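PDB 6TEQ: galactokinase from Bifidobacterium longum subsp. infantis ATCC 15697 = JCM 1222 = DSM 20088, which binds 2-deoxy-2-fluoro-galactose in its sugar pocket and, as a GHMP-family kinase, probably catalyses the ATP-dependent phosphorylation of galactose. Local coordinates for residues 7-12 and 403-408; 39-44 and 58-63; 297-302 and 339-344. All coordinates share one frame; numbering follows the deposited sequence.

Contact 2 is the core contact: all its touching residues are buried, and its centre lies about 7 Å from the centre of the chain. The centres of contacts 1 and 3 lie about 15 and 19 Å from it, and both are partly buried. Contact 1 joins the loop after strand 5-6 to strand 402-404, contact 2 joins strands 33-42 and 54-70, and contact 3 docks a loop on helix 294-318, so no two share an element. Contacts 1 and 2 touch: His62 donates to Ile7 O, and Ala406 packs on Leu60. Contact 3 stands apart. Contact 2 is a backbone ladder with apolar packing. Contact 1 has one backbone bond and proline packing. Contact 3 depends on salt bridges and aromatic rings.

Contact 1. Residues 7-12 and 403-408; sequences IEPLTH and ALPAFA
Ile7 N donates to Ala403 O over 2.8 Å, in a nearly straight bond (167° at the hydrogen). Ala403 is also backbone-bonded to Glu5. The bond therefore extends the parallel pairing of edge strand 5-6 with strand 402-404 by one residue. Beyond it the two segments meet through Pro405. Pro405 CB is directed toward 7-12, and the ring then runs to CG, which lies 3.8 Å from Pro9 CD. Glu8 has two conformers, so the approach of its OE2 to Pro405 CG is uncertain. The ring closes at Pro405 CD, which rests 3.4 Å from Ile7 O. Leu404 adds an apolar touch: chi1 -69° sets its CG anti to the carbonyl carbon, where it lies 4.2 Å from Ile7 CB in the conformer given, one of two. Leu404 also packs on Pro134, Leu139 and His62, so it joins strand 402-404 to neighbouring loops and to strand 54-70. Ile7 O is satisfied by His62 NE2. Neither Pro9 nor Pro405 has an N-H to donate. The pairing cannot continue through them as a regular ladder, and packing of ring carbons takes its place.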
loop_
_atom_site.group_PDB
_atom_site.type_symbol
_atom_site.label_atom_id
_atom_site.label_comp_id
_atom_site.label_asym_id
_atom_site.label_seq_id
_atom_site.Cartn_x
_atom_site.Cartn_y
_atom_site.Cartn_z
ATOM N N ILE A 7 -7.408 -13.656 9.138
ATOM C CA ILE A 7 -6.603 -12.793 10.050
ATOM C C ILE A 7 -7.461 -11.581 10.379
ATOM O O ILE A 7 -7.620 -10.731 9.492
ATOM C CB ILE A 7 -5.300 -12.339 9.368
ATOM C CG1 ILE A 7 -4.450 -13.545 8.979
ATOM C CG2 ILE A 7 -4.530 -11.366 10.242
ATOM C CD1 ILE A 7 -4.261 -14.494 10.123
ATOM N N GLU A 8 -8.002 -11.515 11.590
ATOM C CA GLU A 8 -8.996 -10.495 11.993
ATOM C C GLU A 8 -8.269 -9.186 12.308
ATOM O O GLU A 8 -7.114 -9.185 12.742
ATOM C CB GLU A 8 -9.822 -11.006 13.165
ATOM C CG GLU A 8 -10.761 -12.143 12.797
ATOM C CD GLU A 8 -11.771 -11.778 11.722
ATOM O OE1 GLU A 8 -12.022 -12.589 10.791
ATOM O OE2 GLU A 8 -12.268 -10.651 11.782
ATOM N N PRO A 9 -8.892 -8.006 12.111
ATOM C CA PRO A 9 -8.209 -6.792 12.522
ATOM C C PRO A 9 -8.359 -6.622 14.043
ATOM O O PRO A 9 -9.337 -6.974 14.656
ATOM C CB PRO A 9 -8.981 -5.664 11.827
ATOM C CG PRO A 9 -10.341 -6.265 11.599
ATOM C CD PRO A 9 -10.120 -7.749 11.365
ATOM N N LEU A 10 -7.328 -6.047 14.629
ATOM C CA LEU A 10 -7.338 -5.566 16.004
ATOM C C LEU A 10 -8.386 -4.465 16.115
ATOM O O LEU A 10 -8.408 -3.494 15.302
ATOM C CB LEU A 10 -5.949 -5.031 16.402
ATOM C CG LEU A 10 -4.804 -6.028 16.504
ATOM C CD1 LEU A 10 -3.485 -5.258 16.543
ATOM C CD2 LEU A 10 -4.929 -6.939 17.719
ATOM N N THR A 11 -9.174 -4.535 17.164
ATOM C CA THR A 11 -10.062 -3.426 17.533
ATOM C C THR A 11 -9.226 -2.246 18.063
ATOM O O THR A 11 -8.032 -2.422 18.434
ATOM C CB THR A 11 -11.103 -3.894 18.563
ATOM O OG1 THR A 11 -10.416 -4.195 19.778
ATOM C CG2 THR A 11 -11.903 -5.080 18.077
ATOM N N HIS A 12 -9.846 -1.077 18.070
ATOM C CA HIS A 12 -9.258 0.131 18.699
ATOM C C HIS A 12 -8.768 -0.282 20.093
ATOM O O HIS A 12 -7.635 0.036 20.466
ATOM C CB HIS A 12 -10.288 1.267 18.651
ATOM C CG HIS A 12 -10.186 2.270 19.750
ATOM N ND1 HIS A 12 -9.211 3.247 19.751
ATOM C CD2 HIS A 12 -10.916 2.439 20.884
ATOM C CE1 HIS A 12 -9.361 3.990 20.827
ATOM N NE2 HIS A 12 -10.394 3.529 21.537
ATOM N N ALA A 403 -6.467 -15.500 4.663
ATOM C CA ALA A 403 -7.376 -14.490 4.152
ATOM C C ALA A 403 -7.607 -13.441 5.218
ATOM O O ALA A 403 -7.210 -13.577 6.349
ATOM C CB ALA A 403 -8.661 -15.157 3.698
ATOM N N LEU A 404 -8.148 -12.315 4.786
ATOM C CA LEU A 404 -8.434 -11.189 5.702
ATOM C C LEU A 404 -9.798 -10.663 5.300
ATOM O O LEU A 404 -10.039 -10.488 4.104
ATOM C CB LEU A 404 -7.431 -10.037 5.485
ATOM C CG LEU A 404 -5.959 -10.100 5.832
ATOM C CD1 LEU A 404 -5.261 -10.947 4.825
ATOM C CD2 LEU A 404 -5.406 -8.658 5.764
ATOM N N PRO A 405 -10.669 -10.292 6.263
ATOM C CA PRO A 405 -11.835 -9.488 5.950
ATOM C C PRO A 405 -11.364 -8.132 5.441
ATOM O O PRO A 405 -10.293 -7.654 5.846
ATOM C CB PRO A 405 -12.569 -9.356 7.265
ATOM C CG PRO A 405 -11.477 -9.488 8.290
ATOM C CD PRO A 405 -10.501 -10.494 7.699
ATOM N N ALA A 406 -12.176 -7.544 4.591
ATOM C CA ALA A 406 -11.771 -6.281 3.947
ATOM C C ALA A 406 -12.997 -5.453 3.616
ATOM O O ALA A 406 -13.933 -5.947 3.031
ATOM C CB ALA A 406 -10.880 -6.524 2.760
ATOM N N PHE A 407 -12.841 -4.170 3.816
ATOM C CA PHE A 407 -13.800 -3.140 3.395
ATOM C C PHE A 407 -13.029 -1.837 3.488
ATOM O O PHE A 407 -11.974 -1.803 4.152
ATOM C CB PHE A 407 -15.029 -3.171 4.286
ATOM C CG PHE A 407 -14.726 -3.201 5.762
ATOM C CD1 PHE A 407 -14.553 -2.043 6.499
ATOM C CD2 PHE A 407 -14.690 -4.439 6.411
ATOM C CE1 PHE A 407 -14.281 -2.125 7.868
ATOM C CE2 PHE A 407 -14.422 -4.515 7.774
ATOM C CZ PHE A 407 -14.215 -3.355 8.501
ATOM N N ALA A 408 -13.590 -0.791 2.969
ATOM C CA ALA A 408 -12.948 0.525 2.986
ATOM C C ALA A 408 -13.118 1.121 4.377
ATOM O O ALA A 408 -14.238 1.461 4.823
ATOM C CB ALA A 408 -13.550 1.408 1.925
#

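Contact 2. Residues 39-44 and 58-63; sequences GRVNLI and IALPHR
The beta hairpin of strands 33-42 and 54-70, within the galactose-binding signature of galactokinases, contains this contact. Val41 and Ile58 form an antiparallel hydrogen-bonded pair: Val41 N donates to Ile58 O over 3.0 Å, and Ile58 N to Val41 O over 2.9 Å. Arg40 and Ala59 are the adjacent non-hydrogen-bonded pair. There Arg40 CA comes within 3.2 Å of Ile58 O in a CA-H...O contact. Leu60 N donates to Gly39 O over 2.9 Å, from 41° above the carbonyl plane. Gly39 N turns to His62 O instead (3.0 Å), consistent with the corner the chain turns at Pro61. The side chains of Val41 and Ile58 lie side by side and point the same way. Val41 is modelled in two conformers, so its very short approach to Ile58 is doubtful. Leu43 CD1 meets Ile58 CG2 at 4.0 Å. Leu60 lays CD1 4.0 Å from Arg40 N, and its CD2 lies near Val41 CG2 in the conformer given. Ala406 of the loop after strand 402-404 also packs on Leu60. An alanine in place of Leu60 would probably open a gap between the Arg40 backbone, Val41 and Ala406. Arg40 CB lies 3.3 Å from Ile58 O. Arg40 NE forms a salt bridge with Asp191, its NH2 binds Gly138 O, and the side chain touches the bound alpha-sugar. The paired backbone thus fixes the root of a sugar-binding arginine, and its charged end is held by groups outside the hairpin.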
loop_
_atom_site.group_PDB
_atom_site.type_symbol
_atom_site.label_atom_id
_atom_site.label_comp_id
_atom_site.label_asym_id
_atom_site.label_seq_id
_atom_site.Cartn_x
_atom_site.Cartn_y
_atom_site.Cartn_z
ATOM N N GLY A 39 -3.052 -0.679 6.942
ATOM C CA GLY A 39 -2.601 -1.233 5.668
ATOM C C GLY A 39 -3.628 -0.914 4.597
ATOM O O GLY A 39 -4.593 -0.208 4.875
ATOM N N ARG A 40 -3.393 -1.402 3.377
ATOM C CA ARG A 40 -4.227 -0.988 2.251
ATOM C C ARG A 40 -4.358 -2.115 1.258
ATOM O O ARG A 40 -3.411 -2.940 1.098
ATOM C CB ARG A 40 -3.634 0.264 1.596
ATOM C CG ARG A 40 -2.304 0.083 0.895
ATOM C CD ARG A 40 -2.444 -0.240 -0.560
ATOM N NE ARG A 40 -1.153 -0.590 -1.157
ATOM C CZ ARG A 40 -0.609 -1.787 -1.194
ATOM N NH1 ARG A 40 0.595 -1.932 -1.744
ATOM N NH2 ARG A 40 -1.277 -2.869 -0.815
ATOM N N VAL A 41 -5.432 -2.055 0.476
ATOM C CA VAL A 41 -5.491 -2.803 -0.805
ATOM C C VAL A 41 -5.745 -1.821 -1.947
ATOM O O VAL A 41 -6.686 -1.027 -1.913
ATOM C CB VAL A 41 -6.530 -3.935 -0.779
ATOM C CG1 VAL A 41 -6.013 -5.175 -0.110
ATOM C CG2 VAL A 41 -7.771 -3.529 -0.039
ATOM N N ASN A 42 -4.933 -1.955 -2.977
ATOM C CA ASN A 42 -5.120 -1.169 -4.199
ATOM C C ASN A 42 -6.188 -1.887 -5.010
ATOM O O ASN A 42 -5.976 -3.003 -5.447
ATOM C CB ASN A 42 -3.820 -0.945 -4.944
ATOM C CG ASN A 42 -3.954 0.192 -5.920
ATOM O OD1 ASN A 42 -4.849 1.022 -5.783
ATOM N ND2 ASN A 42 -3.078 0.162 -6.906
ATOM N N LEU A 43 -7.313 -1.240 -5.225
ATOM C CA LEU A 43 -8.371 -1.914 -5.984
ATOM C C LEU A 43 -7.890 -2.085 -7.424
ATOM O O LEU A 43 -8.167 -3.123 -8.035
ATOM C CB LEU A 43 -9.682 -1.153 -5.911
ATOM C CG LEU A 43 -10.312 -0.986 -4.542
ATOM C CD1 LEU A 43 -11.498 -0.082 -4.669
ATOM C CD2 LEU A 43 -10.697 -2.325 -3.920
ATOM N N ILE A 44 -7.324 -1.024 -7.992
ATOM C CA ILE A 44 -6.829 -1.033 -9.384
ATOM C C ILE A 44 -5.977 0.206 -9.560
ATOM O O ILE A 44 -6.046 1.115 -8.751
ATOM C CB ILE A 44 -8.081 -1.068 -10.322
ATOM C CG1 ILE A 44 -7.708 -1.473 -11.726
ATOM C CG2 ILE A 44 -8.896 0.200 -10.305
ATOM C CD1 ILE A 44 -8.892 -1.862 -12.601
ATOM N N ILE A 58 -8.072 1.418 -1.050
ATOM C CA ILE A 58 -8.850 1.510 0.209
ATOM C C ILE A 58 -7.909 1.209 1.350
ATOM O O ILE A 58 -6.906 0.454 1.167
ATOM C CB ILE A 58 -10.060 0.573 0.210
ATOM C CG1 ILE A 58 -9.664 -0.891 0.075
ATOM C CG2 ILE A 58 -11.036 1.003 -0.863
ATOM C CD1 ILE A 58 -10.739 -1.860 0.408
ATOM N N ALA A 59 -8.252 1.751 2.497
ATOM C CA ALA A 59 -7.532 1.421 3.734
ATOM C C ALA A 59 -8.205 0.184 4.317
ATOM O O ALA A 59 -9.471 0.129 4.426
ATOM C CB ALA A 59 -7.594 2.565 4.692
ATOM N N LEU A 60 -7.419 -0.793 4.731
ATOM C CA LEU A 60 -7.958 -1.950 5.459
ATOM C C LEU A 60 -8.339 -1.578 6.895
ATOM O O LEU A 60 -7.834 -0.620 7.475
ATOM C CB LEU A 60 -6.935 -3.072 5.442
ATOM C CG LEU A 60 -6.731 -3.779 4.117
ATOM C CD1 LEU A 60 -5.517 -4.656 4.262
ATOM C CD2 LEU A 60 -7.947 -4.620 3.775
ATOM N N PRO A 61 -9.176 -2.391 7.565
ATOM C CA PRO A 61 -9.388 -2.177 8.982
ATOM C C PRO A 61 -8.151 -2.552 9.811
ATOM O O PRO A 61 -8.014 -2.132 10.948
ATOM C CB PRO A 61 -10.494 -3.152 9.289
ATOM C CG PRO A 61 -10.510 -4.188 8.204
ATOM C CD PRO A 61 -9.995 -3.471 6.994
ATOM N N HIS A 62 -7.277 -3.341 9.221
ATOM C CA HIS A 62 -6.037 -3.857 9.845
ATOM C C HIS A 62 -5.069 -2.685 9.969
ATOM O O HIS A 62 -4.754 -2.028 8.947
ATOM C CB HIS A 62 -5.383 -4.936 8.991
ATOM C CG HIS A 62 -6.270 -6.115 8.826
ATOM N ND1 HIS A 62 -7.389 -6.041 8.018
ATOM C CD2 HIS A 62 -6.241 -7.351 9.376
ATOM C CE1 HIS A 62 -8.043 -7.199 8.101
ATOM N NE2 HIS A 62 -7.331 -8.031 8.896
ATOM N N ARG A 63 -4.575 -2.414 11.172
ATOM C CA ARG A 63 -3.734 -1.264 11.486
ATOM C C ARG A 63 -2.473 -1.701 12.221
ATOM O O ARG A 63 -2.485 -2.763 12.939
ATOM C CB ARG A 63 -4.513 -0.242 12.265
ATOM C CG ARG A 63 -5.714 0.325 11.484
ATOM C CD ARG A 63 -6.803 0.912 12.351
ATOM N NE ARG A 63 -6.561 2.261 12.876
ATOM C CZ ARG A 63 -6.702 3.400 12.209
ATOM N NH1 ARG A 63 -7.051 3.403 10.935
ATOM N NH2 ARG A 63 -6.535 4.552 12.842
#

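Contact 3. Residues 297-302 and 339-344; sequences KKRVRH and DYEVTV
Tyr340 O sits over the centre of one face of the Arg299 guanidinium, while Asp339 O and Glu341 OE1 lie at its edge. Tyr340 CB covers one face of the His302 ring in a CH-pi contact, offset toward the rim. Over a face of the Tyr340 ring lies His302 CD2, 3.5 Å from Tyr340 CD1; Arg299 O is at the ring edge. The two rings are oblique, with planes at 47°. These groups dock the loop between helices 322-338 and 345-356 onto helix 294-318. Glu341, with positive phi, is the first residue after helix 322-338 to leave helical torsions. Arg301 grips Asp339 side-on in a salt bridge: NE donates to Asp339 OD2 over 2.8 Å, and NH2 to Asp339 OD1 over 2.7 Å on the syn side. Paired with Arg301, the Asp339 carboxylate probably stays ionised. A bend at chi2 (-54°) puts Arg299 CD 3.7 Å from Tyr340 CD1. Arg299 NH1 serves two acceptors, Asp339 O at 2.9 Å and, in a salt bridge, Glu341 OE1 at 2.8 Å, met on the anti side. Outside the segments, His302 bonds Ser335 through ND1 and Glu46 O through NE2. Tyr340 OH pairs with Tyr50 OH, and the ring meets that of His47. The helix-loop junction is thus tied to residues of the sugar pocket. Arg299 NH2 makes a weak bond to Glu341 OE1. One water bridges these same two atoms, accepting from Arg299 NH2 at 3.1 Å and donating to Glu341 OE1.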
loop_
_atom_site.group_PDB
_atom_site.type_symbol
_atom_site.label_atom_id
_atom_site.label_comp_id
_atom_site.label_asym_id
_atom_site.label_seq_id
_atom_site.Cartn_x
_atom_site.Cartn_y
_atom_site.Cartn_z
ATOM N N LYS A 297 8.115 -2.198 -24.420
ATOM C CA LYS A 297 6.796 -1.962 -25.067
ATOM C C LYS A 297 5.712 -2.534 -24.151
ATOM O O LYS A 297 4.704 -1.903 -23.929
ATOM C CB LYS A 297 6.673 -2.652 -26.444
ATOM C CG LYS A 297 7.600 -2.161 -27.520
ATOM C CD LYS A 297 7.415 -3.034 -28.779
ATOM C CE LYS A 297 8.408 -2.880 -29.900
ATOM N NZ LYS A 297 8.276 -1.595 -30.552
ATOM N N LYS A 298 5.956 -3.722 -23.649
ATOM C CA LYS A 298 5.032 -4.408 -22.757
ATOM C C LYS A 298 4.801 -3.550 -21.501
ATOM O O LYS A 298 3.623 -3.428 -21.037
ATOM C CB LYS A 298 5.533 -5.816 -22.445
ATOM C CG LYS A 298 5.520 -6.879 -23.514
ATOM C CD LYS A 298 6.012 -8.221 -22.900
ATOM C CE LYS A 298 5.903 -9.403 -23.793
ATOM N NZ LYS A 298 6.660 -10.489 -23.120
ATOM N N ARG A 299 5.862 -3.104 -20.846
ATOM C CA ARG A 299 5.726 -2.287 -19.623
ATOM C C ARG A 299 4.882 -1.034 -19.904
ATOM O O ARG A 299 3.996 -0.730 -19.097
ATOM C CB ARG A 299 7.054 -1.869 -19.026
ATOM C CG ARG A 299 8.057 -2.979 -18.767
ATOM C CD ARG A 299 7.504 -4.108 -17.933
ATOM N NE ARG A 299 8.514 -5.050 -17.537
ATOM C CZ ARG A 299 8.570 -6.370 -17.815
ATOM N NH1 ARG A 299 7.603 -6.997 -18.489
ATOM N NH2 ARG A 299 9.624 -7.067 -17.398
ATOM N N VAL A 300 5.150 -0.314 -20.966
ATOM C CA VAL A 300 4.385 0.911 -21.365
ATOM C C VAL A 300 2.931 0.580 -21.663
ATOM O O VAL A 300 2.014 1.247 -21.168
ATOM C CB VAL A 300 5.059 1.683 -22.503
ATOM C CG1 VAL A 300 4.170 2.816 -23.090
ATOM C CG2 VAL A 300 6.345 2.259 -21.960
ATOM N N ARG A 301 2.678 -0.515 -22.352
ATOM C CA ARG A 301 1.279 -0.913 -22.634
ATOM C C ARG A 301 0.552 -1.124 -21.297
ATOM O O ARG A 301 -0.583 -0.715 -21.163
ATOM C CB ARG A 301 1.247 -2.106 -23.576
ATOM C CG ARG A 301 -0.155 -2.631 -23.826
ATOM C CD ARG A 301 -0.187 -3.519 -25.029
ATOM N NE ARG A 301 0.561 -4.690 -24.740
ATOM C CZ ARG A 301 1.395 -5.253 -25.557
ATOM N NH1 ARG A 301 1.589 -4.688 -26.752
ATOM N NH2 ARG A 301 2.072 -6.326 -25.153
ATOM N N HIS A 302 1.159 -1.849 -20.341
ATOM C CA HIS A 302 0.533 -2.037 -19.028
ATOM C C HIS A 302 0.224 -0.642 -18.505
ATOM O O HIS A 302 -0.898 -0.458 -18.068
ATOM C CB HIS A 302 1.454 -2.787 -18.057
ATOM C CG HIS A 302 0.876 -2.656 -16.696
ATOM N ND1 HIS A 302 -0.221 -3.329 -16.340
ATOM C CD2 HIS A 302 1.219 -1.860 -15.668
ATOM C CE1 HIS A 302 -0.648 -2.914 -15.154
ATOM N NE2 HIS A 302 0.255 -2.022 -14.698
ATOM N N ASP A 339 2.110 -8.421 -19.390
ATOM C CA ASP A 339 2.859 -7.231 -19.862
ATOM C C ASP A 339 3.836 -6.780 -18.779
ATOM O O ASP A 339 4.896 -6.345 -19.126
ATOM C CB ASP A 339 1.924 -6.132 -20.334
ATOM C CG ASP A 339 1.451 -6.384 -21.768
ATOM O OD1 ASP A 339 2.163 -7.134 -22.543
ATOM O OD2 ASP A 339 0.431 -5.807 -22.153
ATOM N N TYR A 340 3.369 -6.624 -17.542
ATOM C CA TYR A 340 4.267 -6.129 -16.476
ATOM C C TYR A 340 5.100 -7.228 -15.823
ATOM O O TYR A 340 6.217 -6.906 -15.278
ATOM C CB TYR A 340 3.536 -5.291 -15.455
ATOM C CG TYR A 340 4.230 -4.018 -15.090
ATOM C CD1 TYR A 340 4.449 -3.027 -16.067
ATOM C CD2 TYR A 340 4.735 -3.785 -13.804
ATOM C CE1 TYR A 340 5.117 -1.880 -15.784
ATOM C CE2 TYR A 340 5.401 -2.595 -13.519
ATOM C CZ TYR A 340 5.557 -1.626 -14.499
ATOM O OH TYR A 340 6.223 -0.467 -14.227
ATOM N N GLU A 341 4.699 -8.487 -15.986
ATOM C CA GLU A 341 5.520 -9.666 -15.555
ATOM C C GLU A 341 5.865 -9.501 -14.070
ATOM O O GLU A 341 7.036 -9.666 -13.686
ATOM C CB GLU A 341 6.713 -9.870 -16.469
ATOM C CG GLU A 341 6.299 -10.244 -17.869
ATOM C CD GLU A 341 7.544 -10.577 -18.662
ATOM O OE1 GLU A 341 8.194 -9.614 -19.177
ATOM O OE2 GLU A 341 7.962 -11.764 -18.608
ATOM N N VAL A 342 4.841 -9.213 -13.238
ATOM C CA VAL A 342 5.067 -9.101 -11.767
ATOM C C VAL A 342 4.242 -10.130 -10.998
ATOM O O VAL A 342 4.102 -9.988 -9.808
ATOM C CB VAL A 342 4.842 -7.673 -11.228
ATOM C CG1 VAL A 342 5.770 -6.681 -11.888
ATOM C CG2 VAL A 342 3.374 -7.262 -11.374
ATOM N N THR A 343 3.694 -11.131 -11.660
ATOM C CA THR A 343 2.963 -12.185 -10.949
ATOM C C THR A 343 3.865 -13.411 -10.788
ATOM O O THR A 343 4.982 -13.485 -11.353
ATOM C CB THR A 343 1.649 -12.524 -11.649
ATOM O OG1 THR A 343 1.904 -13.212 -12.874
ATOM C CG2 THR A 343 0.760 -11.303 -11.836
ATOM N N VAL A 344 3.385 -14.327 -9.986
ATOM C CA VAL A 344 4.041 -15.610 -9.653
ATOM C C VAL A 344 2.928 -16.622 -9.657
ATOM O O VAL A 344 1.742 -16.254 -9.567
ATOM C CB VAL A 344 4.799 -15.557 -8.314
ATOM C CG1 VAL A 344 5.910 -14.529 -8.355
ATOM C CG2 VAL A 344 3.870 -15.303 -7.134
HETATM O O HOH W 1 11.113 -9.593 -18.287
#